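PDB 5VIP: MdcE from Pseudomonas aeruginosa, which is the gamma subunit of a biotin-independent malonate decarboxylase and probably takes part in transferring or removing the carboxyl group of malonyl-S-ACP. Local coordinates for residues A[46-51]-A[57-62]; A[96-99]-A[104-107]; A[229-232]-A[238-241]. One frame throughout, in Å; residues are numbered along the deposited sequence.

Contact 1: residues A[46-51]-A[57-62]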
ATOM      1  N   LEU A  46      12.649 -14.973   1.583  1.00 22.54           N
ATOM      2  CA  LEU A  46      13.256 -13.780   1.002  1.00 26.95           C
ATOM      3  C   LEU A  46      14.586 -14.088   0.331  1.00 28.79           C
ATOM      4  O   LEU A  46      15.448 -14.728   0.930  1.00 29.79           O
ATOM      5  CB  LEU A  46      13.494 -12.726   2.079  1.00 30.10           C
ATOM      6  CG  LEU A  46      12.687 -11.455   1.922  1.00 31.65           C
ATOM      7  CD1 LEU A  46      11.234 -11.829   2.069  1.00 29.75           C
ATOM      8  CD2 LEU A  46      13.119 -10.424   2.953  1.00 30.24           C
ATOM      9  N   ARG A  47      14.754 -13.627  -0.902  1.00 22.37           N
ATOM     10  CA  ARG A  47      16.060 -13.653  -1.542  1.00 26.68           C
ATOM     11  C   ARG A  47      16.553 -12.229  -1.745  1.00 26.08           C
ATOM     12  O   ARG A  47      15.867 -11.411  -2.371  1.00 20.73           O
ATOM     13  CB  ARG A  47      16.006 -14.382  -2.883  1.00 24.76           C
ATOM     14  CG  ARG A  47      15.603 -15.830  -2.784  1.00 30.54           C
ATOM     15  CD  ARG A  47      16.644 -16.659  -2.051  1.00 33.01           C
ATOM     16  NE  ARG A  47      16.276 -18.073  -2.070  1.00 36.81           N
ATOM     17  CZ  ARG A  47      15.495 -18.645  -1.161  1.00 37.92           C
ATOM     18  NH1 ARG A  47      15.011 -17.916  -0.164  1.00 34.26           N
ATOM     19  NH2 ARG A  47      15.197 -19.936  -1.248  1.00 33.85           N
ATOM     20  N   VAL A  48      17.747 -11.950  -1.227  1.00 23.37           N
ATOM     21  CA  VAL A  48      18.375 -10.637  -1.333  1.00 24.17           C
ATOM     22  C   VAL A  48      19.835 -10.815  -1.741  1.00 30.04           C
ATOM     23  O   VAL A  48      20.536 -11.657  -1.182  1.00 28.08           O
ATOM     24  CB  VAL A  48      18.313  -9.852   0.008  1.00 23.76           C
ATOM     25  CG1 VAL A  48      18.944  -8.473  -0.138  1.00 26.09           C
ATOM     26  CG2 VAL A  48      16.876  -9.740   0.515  1.00 24.23           C
ATOM     27  N   ALA A  49      20.291 -10.026  -2.708  1.00 26.90           N
ATOM     28  CA  ALA A  49      21.676 -10.100  -3.168  1.00 26.85           C
ATOM     29  C   ALA A  49      22.120  -8.761  -3.732  1.00 28.45           C
ATOM     30  O   ALA A  49      21.366  -8.104  -4.446  1.00 26.04           O
ATOM     31  CB  ALA A  49      21.832 -11.192  -4.215  1.00 27.05           C
ATOM     32  N   ASP A  50      23.340  -8.354  -3.406  1.00 26.55           N
ATOM     33  CA  ASP A  50      23.927  -7.161  -4.002  1.00 25.91           C
ATOM     34  C   ASP A  50      24.734  -7.546  -5.241  1.00 31.27           C
ATOM     35  O   ASP A  50      25.336  -8.613  -5.286  1.00 32.04           O
ATOM     36  CB  ASP A  50      24.803  -6.429  -2.987  1.00 27.81           C
ATOM     37  CG  ASP A  50      23.991  -5.797  -1.863  1.00 32.10           C
ATOM     38  OD1 ASP A  50      23.013  -5.079  -2.165  1.00 29.38           O
ATOM     39  OD2 ASP A  50      24.325  -6.017  -0.677  1.00 34.23           O
ATOM     40  N   ALA A  51      24.738  -6.677  -6.244  1.00 30.54           N
ATOM     41  CA  ALA A  51      25.437  -6.951  -7.495  1.00 30.68           C
ATOM     42  C   ALA A  51      25.629  -5.658  -8.253  1.00 33.22           C
ATOM     43  O   ALA A  51      25.435  -4.582  -7.697  1.00 31.45           O
ATOM     44  CB  ALA A  51      24.674  -7.949  -8.337  1.00 28.31           C
ATOM     45  N   PRO A  57      25.741   0.043  -8.762  1.00 28.17           N
ATOM     46  CA  PRO A  57      25.403  -0.835  -7.630  1.00 25.89           C
ATOM     47  C   PRO A  57      23.898  -1.134  -7.555  1.00 25.24           C
ATOM     48  O   PRO A  57      23.106  -0.204  -7.637  1.00 30.50           O
ATOM     49  CB  PRO A  57      25.865  -0.030  -6.406  1.00 27.07           C
ATOM     50  CG  PRO A  57      25.877   1.403  -6.868  1.00 27.42           C
ATOM     51  CD  PRO A  57      26.277   1.343  -8.315  1.00 30.07           C
ATOM     52  N   VAL A  58      23.523  -2.407  -7.430  1.00 24.47           N
ATOM     53  CA  VAL A  58      22.113  -2.781  -7.301  1.00 27.78           C
ATOM     54  C   VAL A  58      21.892  -3.829  -6.212  1.00 28.88           C
ATOM     55  O   VAL A  58      22.804  -4.576  -5.853  1.00 27.62           O
ATOM     56  CB  VAL A  58      21.524  -3.330  -8.634  1.00 24.93           C
ATOM     57  CG1 VAL A  58      21.859  -2.418  -9.797  1.00 29.46           C
ATOM     58  CG2 VAL A  58      22.013  -4.736  -8.915  1.00 26.53           C
ATOM     59  N   ARG A  59      20.672  -3.879  -5.685  1.00 24.01           N
ATOM     60  CA  ARG A  59      20.273  -4.950  -4.784  1.00 22.67           C
ATOM     61  C   ARG A  59      18.995  -5.586  -5.322  1.00 24.68           C
ATOM     62  O   ARG A  59      17.996  -4.896  -5.548  1.00 23.49           O
ATOM     63  CB  ARG A  59      20.080  -4.421  -3.354  1.00 22.55           C
ATOM     64  CG  ARG A  59      19.392  -5.394  -2.397  1.00 19.70           C
ATOM     65  CD  ARG A  59      19.461  -4.878  -0.950  1.00 23.83           C
ATOM     66  NE  ARG A  59      20.800  -5.054  -0.385  1.00 24.40           N
ATOM     67  CZ  ARG A  59      21.087  -5.055   0.917  1.00 29.41           C
ATOM     68  NH1 ARG A  59      20.128  -4.874   1.824  1.00 24.30           N
ATOM     69  NH2 ARG A  59      22.342  -5.246   1.315  1.00 24.63           N
ATOM     70  N   PHE A  60      19.048  -6.895  -5.563  1.00 24.63           N
ATOM     71  CA  PHE A  60      17.886  -7.665  -6.007  1.00 23.45           C
ATOM     72  C   PHE A  60      17.072  -8.126  -4.800  1.00 23.82           C
ATOM     73  O   PHE A  60      17.630  -8.566  -3.797  1.00 21.30           O
ATOM     74  CB  PHE A  60      18.308  -8.896  -6.830  1.00 24.08           C
ATOM     75  CG  PHE A  60      18.939  -8.574  -8.167  1.00 23.82           C
ATOM     76  CD1 PHE A  60      18.158  -8.447  -9.310  1.00 26.39           C
ATOM     77  CD2 PHE A  60      20.316  -8.434  -8.286  1.00 30.16           C
ATOM     78  CE1 PHE A  60      18.736  -8.170 -10.543  1.00 27.11           C
ATOM     79  CE2 PHE A  60      20.901  -8.154  -9.517  1.00 26.48           C
ATOM     80  CZ  PHE A  60      20.109  -8.023 -10.644  1.00 25.30           C
ATOM     81  N   LEU A  61      15.750  -8.051  -4.903  1.00 17.56           N
ATOM     82  CA  LEU A  61      14.885  -8.542  -3.837  1.00 17.66           C
ATOM     83  C   LEU A  61      13.750  -9.332  -4.432  1.00 17.40           C
ATOM     84  O   LEU A  61      13.088  -8.872  -5.347  1.00 18.79           O
ATOM     85  CB  LEU A  61      14.309  -7.395  -2.991  1.00 18.85           C
ATOM     86  CG  LEU A  61      15.292  -6.461  -2.298  1.00 22.28           C
ATOM     87  CD1 LEU A  61      15.378  -5.156  -3.069  1.00 24.67           C
ATOM     88  CD2 LEU A  61      14.840  -6.215  -0.873  1.00 23.57           C
ATOM     89  N   ALA A  62      13.512 -10.510  -3.882  1.00 18.06           N
ATOM     90  CA  ALA A  62      12.423 -11.347  -4.329  1.00 18.44           C
ATOM     91  C   ALA A  62      11.785 -12.049  -3.144  1.00 22.83           C
ATOM     92  O   ALA A  62      12.477 -12.550  -2.250  1.00 23.62           O
ATOM     93  CB  ALA A  62      12.925 -12.382  -5.358  1.00 19.20           C
TER

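Contact 2: residues A[96-99]-A[104-107]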
ATOM      1  N   GLU A  96      20.279   2.861   4.776  1.00 29.39           N
ATOM      2  CA  GLU A  96      21.183   3.349   5.815  1.00 34.61           C
ATOM      3  C   GLU A  96      22.645   3.230   5.396  1.00 34.96           C
ATOM      4  O   GLU A  96      23.454   4.095   5.704  1.00 36.52           O
ATOM      5  CB  GLU A  96      20.941   2.590   7.119  1.00 36.10           C
ATOM      6  CG  GLU A  96      19.541   2.814   7.702  1.00 39.78           C
ATOM      7  CD  GLU A  96      19.307   4.254   8.142  1.00 46.06           C
ATOM      8  OE1 GLU A  96      20.202   4.824   8.798  1.00 50.41           O
ATOM      9  OE2 GLU A  96      18.233   4.819   7.834  1.00 44.88           O
ATOM     10  N   ALA A  97      22.973   2.160   4.681  1.00 31.04           N
ATOM     11  CA  ALA A  97      24.340   1.945   4.203  1.00 31.84           C
ATOM     12  C   ALA A  97      24.772   2.990   3.169  1.00 35.10           C
ATOM     13  O   ALA A  97      25.940   3.381   3.135  1.00 34.92           O
ATOM     14  CB  ALA A  97      24.477   0.542   3.621  1.00 29.53           C
ATOM     15  N   ASP A  98      23.837   3.443   2.334  1.00 31.23           N
ATOM     16  CA  ASP A  98      24.160   4.389   1.263  1.00 34.52           C
ATOM     17  C   ASP A  98      23.879   5.838   1.629  1.00 31.58           C
ATOM     18  O   ASP A  98      23.930   6.718   0.769  1.00 34.53           O
ATOM     19  CB  ASP A  98      23.381   4.050  -0.008  1.00 29.30           C
ATOM     20  CG  ASP A  98      23.780   2.723  -0.595  1.00 29.25           C
ATOM     21  OD1 ASP A  98      24.813   2.168  -0.163  1.00 31.56           O
ATOM     22  OD2 ASP A  98      23.067   2.238  -1.497  1.00 29.36           O
ATOM     23  N   ARG A  99      23.570   6.076   2.896  1.00 35.10           N
ATOM     24  CA  ARG A  99      23.262   7.415   3.391  1.00 36.25           C
ATOM     25  C   ARG A  99      24.307   8.447   2.963  1.00 41.05           C
ATOM     26  O   ARG A  99      23.970   9.591   2.657  1.00 42.91           O
ATOM     27  CB  ARG A  99      23.157   7.398   4.914  1.00 37.92           C
ATOM     28  CG  ARG A  99      22.415   8.586   5.519  1.00 45.87           C
ATOM     29  CD  ARG A  99      22.731   8.735   7.004  1.00 46.80           C
ATOM     30  NE  ARG A  99      23.382   7.543   7.548  1.00 57.03           N
ATOM     31  CZ  ARG A  99      22.734   6.514   8.086  1.00 54.31           C
ATOM     32  NH1 ARG A  99      21.410   6.536   8.160  1.00 54.41           N
ATOM     33  NH2 ARG A  99      23.406   5.465   8.551  1.00 53.31           N
ATOM     34  N   LYS A 104      23.418   5.910  -4.644  1.00 33.41           N
ATOM     35  CA  LYS A 104      22.442   5.074  -3.949  1.00 30.68           C
ATOM     36  C   LYS A 104      22.172   3.832  -4.791  1.00 26.29           C
ATOM     37  O   LYS A 104      21.860   3.947  -5.970  1.00 26.73           O
ATOM     38  CB  LYS A 104      21.133   5.829  -3.712  1.00 30.32           C
ATOM     39  CG  LYS A 104      21.287   7.254  -3.237  1.00 32.68           C
ATOM     40  CD  LYS A 104      21.777   7.315  -1.816  1.00 33.94           C
ATOM     41  CE  LYS A 104      21.474   8.665  -1.206  1.00 35.40           C
ATOM     42  NZ  LYS A 104      21.697   8.616   0.264  1.00 36.28           N
ATOM     43  N   ARG A 105      22.277   2.651  -4.191  1.00 23.86           N
ATOM     44  CA  ARG A 105      22.128   1.429  -4.959  1.00 24.50           C
ATOM     45  C   ARG A 105      20.698   1.284  -5.475  1.00 26.66           C
ATOM     46  O   ARG A 105      19.735   1.724  -4.830  1.00 23.97           O
ATOM     47  CB  ARG A 105      22.523   0.209  -4.123  1.00 26.48           C
ATOM     48  CG  ARG A 105      21.445  -0.296  -3.181  1.00 24.52           C
ATOM     49  CD  ARG A 105      22.041  -1.301  -2.219  1.00 28.91           C
ATOM     50  NE  ARG A 105      23.029  -0.672  -1.348  1.00 27.07           N
ATOM     51  CZ  ARG A 105      23.769  -1.327  -0.464  1.00 27.76           C
ATOM     52  NH1 ARG A 105      23.651  -2.643  -0.336  1.00 27.79           N
ATOM     53  NH2 ARG A 105      24.634  -0.662   0.287  1.00 28.34           N
ATOM     54  N   ALA A 106      20.565   0.691  -6.654  1.00 23.05           N
ATOM     55  CA  ALA A 106      19.241   0.462  -7.206  1.00 24.55           C
ATOM     56  C   ALA A 106      18.594  -0.683  -6.447  1.00 23.05           C
ATOM     57  O   ALA A 106      19.272  -1.607  -5.995  1.00 21.57           O
ATOM     58  CB  ALA A 106      19.306   0.161  -8.701  1.00 23.82           C
ATOM     59  N   LEU A 107      17.279  -0.599  -6.284  1.00 21.30           N
ATOM     60  CA  LEU A 107      16.517  -1.683  -5.694  1.00 21.67           C
ATOM     61  C   LEU A 107      15.710  -2.310  -6.807  1.00 20.12           C
ATOM     62  O   LEU A 107      14.843  -1.662  -7.399  1.00 19.00           O
ATOM     63  CB  LEU A 107      15.611  -1.178  -4.564  1.00 20.72           C
ATOM     64  CG  LEU A 107      16.352  -0.418  -3.457  1.00 25.58           C
ATOM     65  CD1 LEU A 107      15.399   0.118  -2.410  1.00 19.79           C
ATOM     66  CD2 LEU A 107      17.444  -1.283  -2.818  1.00 20.90           C
TER

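Contact 3: residues A[229-232]-A[238-241]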
ATOM      1  N   VAL A 229       9.542 -12.865 -23.763  1.00 22.49           N
ATOM      2  CA  VAL A 229      10.638 -13.775 -23.445  1.00 25.60           C
ATOM      3  C   VAL A 229      10.385 -15.155 -24.081  1.00 24.44           C
ATOM      4  O   VAL A 229       9.232 -15.529 -24.319  1.00 24.16           O
ATOM      5  CB  VAL A 229      10.836 -13.921 -21.905  1.00 27.66           C
ATOM      6  CG1 VAL A 229      11.232 -12.581 -21.289  1.00 24.61           C
ATOM      7  CG2 VAL A 229       9.569 -14.437 -21.243  1.00 23.96           C
ATOM      8  N   GLU A 230      11.452 -15.909 -24.347  1.00 28.07           N
ATOM      9  CA  GLU A 230      11.310 -17.235 -24.974  1.00 30.23           C
ATOM     10  C   GLU A 230      10.874 -18.322 -23.997  1.00 30.84           C
ATOM     11  O   GLU A 230       9.973 -19.117 -24.296  1.00 31.80           O
ATOM     12  CB  GLU A 230      12.621 -17.679 -25.645  1.00 31.52           C
ATOM     13  CG  GLU A 230      13.363 -16.593 -26.387  1.00 33.73           C
ATOM     14  CD  GLU A 230      14.786 -17.009 -26.789  1.00 40.26           C
ATOM     15  OE1 GLU A 230      15.071 -18.229 -26.828  1.00 40.88           O
ATOM     16  OE2 GLU A 230      15.616 -16.110 -27.078  1.00 41.12           O
ATOM     17  N   THR A 231      11.556 -18.388 -22.855  1.00 28.83           N
ATOM     18  CA  THR A 231      11.254 -19.379 -21.833  1.00 27.74           C
ATOM     19  C   THR A 231      11.110 -18.638 -20.512  1.00 35.42           C
ATOM     20  O   THR A 231      12.087 -18.395 -19.801  1.00 32.62           O
ATOM     21  CB  THR A 231      12.342 -20.467 -21.713  1.00 32.33           C
ATOM     22  OG1 THR A 231      13.620 -19.848 -21.558  1.00 33.39           O
ATOM     23  CG2 THR A 231      12.372 -21.358 -22.957  1.00 34.90           C
ATOM     24  N   VAL A 232       9.879 -18.270 -20.206  1.00 29.96           N
ATOM     25  CA  VAL A 232       9.578 -17.446 -19.048  1.00 33.33           C
ATOM     26  C   VAL A 232       9.888 -18.160 -17.722  1.00 35.43           C
ATOM     27  O   VAL A 232      10.252 -17.514 -16.738  1.00 33.18           O
ATOM     28  CB  VAL A 232       8.098 -17.012 -19.087  1.00 29.59           C
ATOM     29  CG1 VAL A 232       7.181 -18.223 -19.011  1.00 32.06           C
ATOM     30  CG2 VAL A 232       7.794 -16.027 -17.976  1.00 29.02           C
ATOM     31  N   ALA A 238      19.585 -15.351 -23.992  1.00 26.75           N
ATOM     32  CA  ALA A 238      19.106 -14.179 -24.723  1.00 29.44           C
ATOM     33  C   ALA A 238      18.065 -13.408 -23.908  1.00 28.92           C
ATOM     34  O   ALA A 238      18.011 -12.180 -23.950  1.00 29.23           O
ATOM     35  CB  ALA A 238      18.519 -14.593 -26.067  1.00 31.85           C
ATOM     36  N   ASP A 239      17.227 -14.145 -23.188  1.00 25.92           N
ATOM     37  CA  ASP A 239      16.237 -13.536 -22.307  1.00 27.06           C
ATOM     38  C   ASP A 239      16.923 -12.700 -21.230  1.00 29.02           C
ATOM     39  O   ASP A 239      16.568 -11.535 -20.991  1.00 27.90           O
ATOM     40  CB  ASP A 239      15.369 -14.611 -21.662  1.00 26.08           C
ATOM     41  CG  ASP A 239      14.335 -15.181 -22.609  1.00 29.01           C
ATOM     42  OD1 ASP A 239      14.003 -14.514 -23.614  1.00 28.69           O
ATOM     43  OD2 ASP A 239      13.830 -16.288 -22.329  1.00 29.39           O
ATOM     44  N   LEU A 240      17.919 -13.309 -20.589  1.00 27.86           N
ATOM     45  CA  LEU A 240      18.672 -12.668 -19.524  1.00 28.23           C
ATOM     46  C   LEU A 240      19.314 -11.388 -20.051  1.00 31.58           C
ATOM     47  O   LEU A 240      19.298 -10.350 -19.387  1.00 27.43           O
ATOM     48  CB  LEU A 240      19.724 -13.635 -18.967  1.00 28.71           C
ATOM     49  CG  LEU A 240      20.331 -13.396 -17.591  1.00 39.40           C
ATOM     50  CD1 LEU A 240      19.235 -13.177 -16.551  1.00 32.62           C
ATOM     51  CD2 LEU A 240      21.215 -14.584 -17.192  1.00 33.24           C
ATOM     52  N   VAL A 241      19.843 -11.463 -21.270  1.00 29.29           N
ATOM     53  CA  VAL A 241      20.443 -10.310 -21.929  1.00 30.24           C
ATOM     54  C   VAL A 241      19.414  -9.214 -22.215  1.00 28.04           C
ATOM     55  O   VAL A 241      19.680  -8.032 -21.999  1.00 28.04           O
ATOM     56  CB  VAL A 241      21.132 -10.727 -23.258  1.00 29.74           C
ATOM     57  CG1 VAL A 241      21.539  -9.503 -24.069  1.00 31.49           C
ATOM     58  CG2 VAL A 241      22.332 -11.611 -22.966  1.00 28.73           C
TER

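Contact 1: residues A[46-51]-A[57-62]
Asp-50 OD1 is gripped by Arg-59 NE across a beta hairpin, at 2.8 Å and 169° at the hydrogen, and by Arg-105 NH1, at the start of the neighbouring strand 106-113. Arg-59 offers its NE side: NH2 takes the syn lone pair of Asp-50 OD2 at 2.9 Å, while NE meets OD1 from the syn side but 28° out of the carboxylate plane. The two planes are nearly coplanar, and a bond to each oxygen restrains the rotation of both groups. The bend at chi3 of Arg-59 (-75°) turns the guanidinium back to Asp-50, and Val-48 CG1, 3.7 Å from Arg-59 CD, lies over one of its faces. Strands 46-51 and 57-62 run antiparallel; Arg-47/Ala-62, Ala-49/Phe-60 and Ala-51/Val-58 are the hydrogen-bonded pairs. Ala-49 O receives Phe-60 N at 2.8 Å. On the side with Val-48 and Arg-59 lies helix 81-97, whose Glu-93 takes NH1 of the guanidinium. On the reverse side Phe-29 of helix 24-33 packs against Ala-49 and Phe-60. There the Phe-60 ring turns its edge to Ala-51, CE2 lying 4.0 Å from CB, which sits in the ring plane.

Contact 2: residues A[96-99]-A[104-107]
Asp-98 and Arg-105 cross at about a right angle and meet in a side-on, two-nitrogen salt bridge, where helix 81-97 returns to strand 106-113 in a beta-alpha-beta crossover that starts from the parallel neighbour, strand 56-63. Arg-105 NH2 reaches Asp-98 OD1 at 2.9 Å and 174°, and Arg-105 NE reaches Asp-98 OD2 at 2.9 Å. Both oxygens lie in the guanidinium plane, at its edge, but the carboxylate is turned 37° against that plane. Consequently NH2 comes to OD1 from above the carboxylate plane, and NE meets OD2 on its syn side, also out of plane. The backbone adds a third bond: Arg-105 N gives its hydrogen to Asp-98 OD2 at 2.8 Å, on the anti side, from the face opposite to NE. Side chain and main chain of one arginine thus hold OD2 between them. With chi1 at 82°, CG of Arg-105 sits between its own N and carbonyl carbon, which folds the chain back toward the carboxylate that its amide binds. Through NH1 the arginine also bridges to a second carboxylate, that of Asp-50, with the guanidinium of Arg-59 close by.

Lys-104 approaches on another course. Bent at chi2, its chain carries CD along Asp-98, 4.1 Å from CB, toward the backbone just past the helix end. There Lys-104 NZ bonds to Asp-98 O at 3.0 Å, standing above the carbonyl plane, and a weaker bond of 3.4 Å joins NZ to Arg-99 O.

Contact 3: residues A[229-232]-A[238-241]
Two successive backbone amides of the loop 229-232, those of Glu-230 and Thr-231, converge on the carboxylate of Asp-239 in the first turn of helix 237-254; Val-229 and Asp-239 have their CA atoms 5.7 Å apart. The arrangement closes the beta-alpha connection that follows strand 225-227. Asp-239 spreads its oxygens between the two amides: Glu-230 N binds OD1 at 3.0 Å and 168°, and Thr-231 N binds OD2 at 3.1 Å and 178°, each on the syn lone pair. A weak second bond from Glu-230 N to OD2 makes that amide bifurcated. With one amide on each oxygen, the rotation of the carboxylate is fixed, and its charge fits the donors that face it.

Val-229 crosses Asp-239 at about a right angle, and its CB lies 3.6 Å from OD1. The carboxylate of Glu-230 comes close to that of Asp-239, the planes 72° apart and OE2 4.1 Å from OD1. Arg-242, nearly a turn further along the helix, forms salt bridges to both acids and probably offsets their repulsion. Thr-231 turns OG1 to Val-234 O instead. The same Glu-230 OE2 also rests 3.4 Å from Ala-238 CB.

Contact 1 is the most buried, a hairpin at the edge of the six-stranded sheet, while contacts 2 and 3 are surface turns, each tying a helix to a nearby loop or strand start. Contacts 1 and 2 touch: strands 56-63 and 106-113 are parallel neighbours, with Arg-59 N 2.7 Å from Ala-106 O, and Arg-105 joins their two ion pairs. Contact 3 stands apart, its centre about 20 Å from that of contact 1 and 29 Å from that of contact 2. Contact 1 adds ladder bonds and apolar packing to its ion pair; in both other contacts an aspartate accepts backbone N-H, one beside an ion pair in contact 2, two in contact 3.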